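Local coordinates for citrate synthase (Thermotoga maritima, PDB 2P2W), which probably catalyses the condensation of oxaloacetate with acetyl-CoA and water to give citrate and free CoA, a step of the tricarboxylic acid cycle, at residues Phe170-Thr182 with Leu320-His332. Residues are numbered along the deposited sequence; the frame is centred on the assembly and turned at random.
Sequences FILLMEQDINAST and LFATARVVGWTAH. With FLC (citrate anion), chain B.
Arg325 reaches from helix 317-337 to the chain near the end of helix 163-173, where its NE donates to Leu173 O at 2.8 Å, the bond bent to 141°. With CG anti to the backbone N (chi1 -178°) and bends at chi2 and chi3, the Arg325 side chain turns its two terminal nitrogens onto one citrate carboxylate: Arg325 NH1 to OB1 at 3.2 Å and NH2 to OB2 at 3.0 Å, both nearly straight. Phe321 CE1 lies over one guanidinium face and the peptide N of Gln176 over the other, while a water joins NH2 to Leu172 O and Glu175 O. Leu173 lays CD2 across a face of the Phe321 ring, a CH-pi contact 3.9 Å from the centroid.

Asn179 touches the same carboxylate with CB and CG and, as N-cap of helix 180-189, organises the preceding loop: OD1 takes Thr182 N from above its carbonyl plane and the Ser181 hydroxyl nearly end-on, while ND2 donates to Gln176 O. In the second shell, Ser181 OG also receives Trp329 NE1 at 2.7 Å, in the indole plane, tying the cap to helix 317-337. A leucine in place of Asn179 would probably leave Thr182 N and Gln176 O without these mates and let the loop shift beside the citrate. His332 NE2 donates to the syn side of Glu175 OE2 at 2.8 Å, and Asp177 N grips that oxygen from the opposite face of the carboxylate.

Gln176 NE2 adds a bond to citrate OG2, its OE1 held by the Tyr253 hydroxyl; Arg259, His250 and Arg344 of the second subunit also bind the ligand. Such an arginine-lined carboxylate pocket, built from helices and loops of one subunit with an arginine from the other, is characteristic of the citrate synthase active site.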
# COMPACT_ATOMS: atom_id res chain seq x y z
N PHE A 170 -7.90 7.41 20.78
CA PHE A 170 -7.86 6.24 19.89
C PHE A 170 -9.25 5.96 19.32
O PHE A 170 -9.41 5.75 18.12
CB PHE A 170 -7.37 5.00 20.63
CG PHE A 170 -5.88 4.95 20.84
CD1 PHE A 170 -5.01 5.45 19.88
CD2 PHE A 170 -5.36 4.35 21.98
CE1 PHE A 170 -3.63 5.33 20.04
CE2 PHE A 170 -3.98 4.23 22.16
CZ PHE A 170 -3.11 4.72 21.18
N ILE A 171 -10.26 5.96 20.19
CA ILE A 171 -11.63 5.71 19.77
C ILE A 171 -12.05 6.69 18.67
O ILE A 171 -12.65 6.29 17.67
CB ILE A 171 -12.60 5.80 20.97
CG1 ILE A 171 -12.26 4.71 21.99
CG2 ILE A 171 -14.04 5.67 20.50
CD1 ILE A 171 -13.04 4.80 23.29
N LEU A 172 -11.73 7.96 18.84
CA LEU A 172 -12.07 8.98 17.85
C LEU A 172 -11.39 8.74 16.50
O LEU A 172 -11.92 9.15 15.46
CB LEU A 172 -11.68 10.37 18.35
CG LEU A 172 -12.46 10.96 19.53
CD1 LEU A 172 -11.80 12.26 19.98
CD2 LEU A 172 -13.89 11.21 19.09
N LEU A 173 -10.24 8.09 16.52
CA LEU A 173 -9.46 7.84 15.31
C LEU A 173 -9.60 6.45 14.68
O LEU A 173 -8.99 6.17 13.66
CB LEU A 173 -7.97 8.08 15.60
CG LEU A 173 -7.55 9.48 16.04
CD1 LEU A 173 -6.16 9.43 16.67
CD2 LEU A 173 -7.57 10.42 14.84
N MET A 174 -10.41 5.58 15.28
CA MET A 174 -10.54 4.23 14.75
C MET A 174 -11.10 4.10 13.34
O MET A 174 -10.68 3.22 12.59
CB MET A 174 -11.40 3.37 15.66
CG MET A 174 -10.71 2.85 16.89
SD MET A 174 -11.79 1.70 17.76
CE MET A 174 -10.78 1.34 19.19
N GLU A 175 -12.03 4.97 12.97
CA GLU A 175 -12.67 4.82 11.67
C GLU A 175 -13.29 6.08 11.07
O GLU A 175 -13.82 6.92 11.79
CB GLU A 175 -13.76 3.75 11.83
CG GLU A 175 -14.93 3.87 10.87
CD GLU A 175 -14.57 3.42 9.48
OE1 GLU A 175 -13.57 2.69 9.34
OE2 GLU A 175 -15.30 3.79 8.53
N GLN A 176 -13.20 6.20 9.74
CA GLN A 176 -13.83 7.32 9.05
C GLN A 176 -14.04 7.16 7.55
O GLN A 176 -13.42 7.86 6.74
CB GLN A 176 -13.12 8.65 9.32
CG GLN A 176 -13.95 9.82 8.77
CD GLN A 176 -13.64 11.15 9.42
OE1 GLN A 176 -14.19 11.49 10.47
NE2 GLN A 176 -12.75 11.92 8.80
N ASP A 177 -14.91 6.23 7.19
CA ASP A 177 -15.27 6.00 5.80
C ASP A 177 -14.08 5.68 4.88
O ASP A 177 -13.10 5.07 5.31
CB ASP A 177 -16.04 7.23 5.28
CG ASP A 177 -16.91 6.92 4.08
OD1 ASP A 177 -17.65 5.92 4.12
OD2 ASP A 177 -16.86 7.70 3.10
N ILE A 178 -14.16 6.12 3.63
CA ILE A 178 -13.10 5.82 2.67
C ILE A 178 -12.04 6.89 2.49
O ILE A 178 -11.90 7.48 1.42
CB ILE A 178 -13.71 5.47 1.29
CG1 ILE A 178 -14.98 4.63 1.48
CG2 ILE A 178 -12.70 4.68 0.47
CD1 ILE A 178 -14.78 3.32 2.24
N ASN A 179 -11.28 7.14 3.56
CA ASN A 179 -10.21 8.12 3.52
C ASN A 179 -9.07 7.48 2.72
O ASN A 179 -9.13 6.30 2.38
CB ASN A 179 -9.77 8.45 4.95
CG ASN A 179 -9.49 7.21 5.77
OD1 ASN A 179 -8.41 6.63 5.69
ND2 ASN A 179 -10.48 6.78 6.54
N ALA A 180 -8.03 8.25 2.42
CA ALA A 180 -6.91 7.75 1.63
C ALA A 180 -6.29 6.43 2.10
O ALA A 180 -6.04 5.55 1.28
CB ALA A 180 -5.83 8.82 1.51
N SER A 181 -6.03 6.29 3.40
CA SER A 181 -5.41 5.06 3.88
C SER A 181 -6.38 3.87 3.83
O SER A 181 -5.99 2.76 3.46
CB SER A 181 -4.85 5.24 5.31
OG SER A 181 -5.86 5.54 6.26
N THR A 182 -7.64 4.10 4.18
CA THR A 182 -8.63 3.02 4.11
C THR A 182 -8.80 2.63 2.64
O THR A 182 -8.94 1.45 2.30
CB THR A 182 -10.00 3.46 4.69
OG1 THR A 182 -9.89 3.61 6.11
CG2 THR A 182 -11.09 2.42 4.37
N LEU A 320 0.47 6.24 16.20
CA LEU A 320 -0.56 6.22 17.24
C LEU A 320 -1.92 6.26 16.55
O LEU A 320 -2.88 5.62 16.99
CB LEU A 320 -0.41 7.42 18.17
CG LEU A 320 0.81 7.37 19.10
CD1 LEU A 320 0.97 8.71 19.81
CD2 LEU A 320 0.66 6.23 20.11
N PHE A 321 -1.99 7.02 15.47
CA PHE A 321 -3.21 7.14 14.67
C PHE A 321 -3.51 5.74 14.13
O PHE A 321 -4.63 5.24 14.24
CB PHE A 321 -2.95 8.12 13.51
CG PHE A 321 -4.19 8.56 12.77
CD1 PHE A 321 -5.33 7.77 12.72
CD2 PHE A 321 -4.19 9.78 12.08
CE1 PHE A 321 -6.45 8.17 11.99
CE2 PHE A 321 -5.30 10.19 11.34
CZ PHE A 321 -6.44 9.39 11.30
N ALA A 322 -2.48 5.09 13.58
CA ALA A 322 -2.62 3.75 13.01
C ALA A 322 -3.03 2.69 14.04
O ALA A 322 -3.80 1.78 13.73
CB ALA A 322 -1.31 3.33 12.34
N THR A 323 -2.52 2.82 15.25
CA THR A 323 -2.83 1.88 16.33
C THR A 323 -4.33 1.78 16.50
O THR A 323 -4.87 0.72 16.84
CB THR A 323 -2.17 2.35 17.65
OG1 THR A 323 -0.75 2.29 17.50
CG2 THR A 323 -2.59 1.46 18.81
N ALA A 324 -5.02 2.88 16.24
CA ALA A 324 -6.47 2.91 16.34
C ALA A 324 -7.12 2.60 14.99
O ALA A 324 -7.97 1.72 14.88
CB ALA A 324 -6.94 4.27 16.84
N ARG A 325 -6.70 3.33 13.95
CA ARG A 325 -7.32 3.19 12.62
C ARG A 325 -7.16 1.78 12.01
O ARG A 325 -7.89 1.38 11.11
CB ARG A 325 -6.71 4.23 11.70
CG ARG A 325 -7.33 4.21 10.30
CD ARG A 325 -8.86 4.31 10.35
NE ARG A 325 -9.27 5.56 10.99
CZ ARG A 325 -9.24 6.68 10.24
NH1 ARG A 325 -8.85 6.62 8.98
NH2 ARG A 325 -9.62 7.84 10.78
N VAL A 326 -6.23 0.96 12.50
CA VAL A 326 -6.08 -0.39 11.98
C VAL A 326 -7.41 -1.14 12.14
O VAL A 326 -7.74 -2.02 11.34
CB VAL A 326 -4.92 -1.16 12.68
CG1 VAL A 326 -5.24 -1.37 14.15
CG2 VAL A 326 -4.68 -2.49 11.98
N VAL A 327 -8.17 -0.78 13.18
CA VAL A 327 -9.47 -1.39 13.43
C VAL A 327 -10.41 -1.07 12.26
O VAL A 327 -11.08 -1.95 11.72
CB VAL A 327 -10.11 -0.86 14.75
CG1 VAL A 327 -11.48 -1.49 14.96
CG2 VAL A 327 -9.20 -1.18 15.93
N GLY A 328 -10.45 0.21 11.89
CA GLY A 328 -11.30 0.62 10.79
C GLY A 328 -10.84 0.04 9.46
O GLY A 328 -11.66 -0.40 8.65
N TRP A 329 -9.53 0.06 9.23
CA TRP A 329 -8.97 -0.47 7.99
C TRP A 329 -9.41 -1.92 7.79
O TRP A 329 -9.93 -2.28 6.73
CB TRP A 329 -7.44 -0.43 8.00
CG TRP A 329 -6.81 0.94 7.91
CD1 TRP A 329 -7.35 2.06 7.34
CD2 TRP A 329 -5.49 1.30 8.33
NE1 TRP A 329 -6.44 3.10 7.38
CE2 TRP A 329 -5.29 2.66 7.98
CE3 TRP A 329 -4.45 0.60 8.96
CZ2 TRP A 329 -4.09 3.34 8.25
CZ3 TRP A 329 -3.25 1.28 9.23
CH2 TRP A 329 -3.09 2.63 8.87
N THR A 330 -9.18 -2.75 8.81
CA THR A 330 -9.53 -4.17 8.73
C THR A 330 -11.03 -4.41 8.62
O THR A 330 -11.46 -5.31 7.89
CB THR A 330 -8.95 -4.96 9.94
OG1 THR A 330 -9.41 -4.39 11.17
CG2 THR A 330 -7.43 -4.92 9.92
N ALA A 331 -11.83 -3.61 9.32
CA ALA A 331 -13.29 -3.75 9.26
C ALA A 331 -13.74 -3.56 7.80
O ALA A 331 -14.55 -4.33 7.28
CB ALA A 331 -13.96 -2.71 10.16
N HIS A 332 -13.20 -2.53 7.15
CA HIS A 332 -13.52 -2.25 5.76
C HIS A 332 -13.06 -3.35 4.82
O HIS A 332 -13.81 -3.78 3.94
CB HIS A 332 -12.92 -0.91 5.34
CG HIS A 332 -13.81 0.26 5.64
ND1 HIS A 332 -14.90 0.58 4.85
CD2 HIS A 332 -13.81 1.14 6.66
CE1 HIS A 332 -15.53 1.61 5.39
NE2 HIS A 332 -14.89 1.97 6.48
CAC FLC B . -6.78 13.46 8.27
CA FLC B . -7.38 12.07 8.54
CB FLC B . -8.79 11.88 7.97
CBC FLC B . -9.29 10.51 8.41
CG FLC B . -8.76 11.98 6.44
CGC FLC B . -10.12 11.78 5.77
OA1 FLC B . -7.53 14.45 8.38
OA2 FLC B . -5.56 13.49 7.99
OB1 FLC B . -8.94 9.52 7.72
OB2 FLC B . -9.99 10.47 9.44
OG1 FLC B . -10.16 11.92 4.53
OG2 FLC B . -11.10 11.48 6.49
OHB FLC B . -9.65 12.90 8.50
O HOH W 1 -11.80 8.48 12.90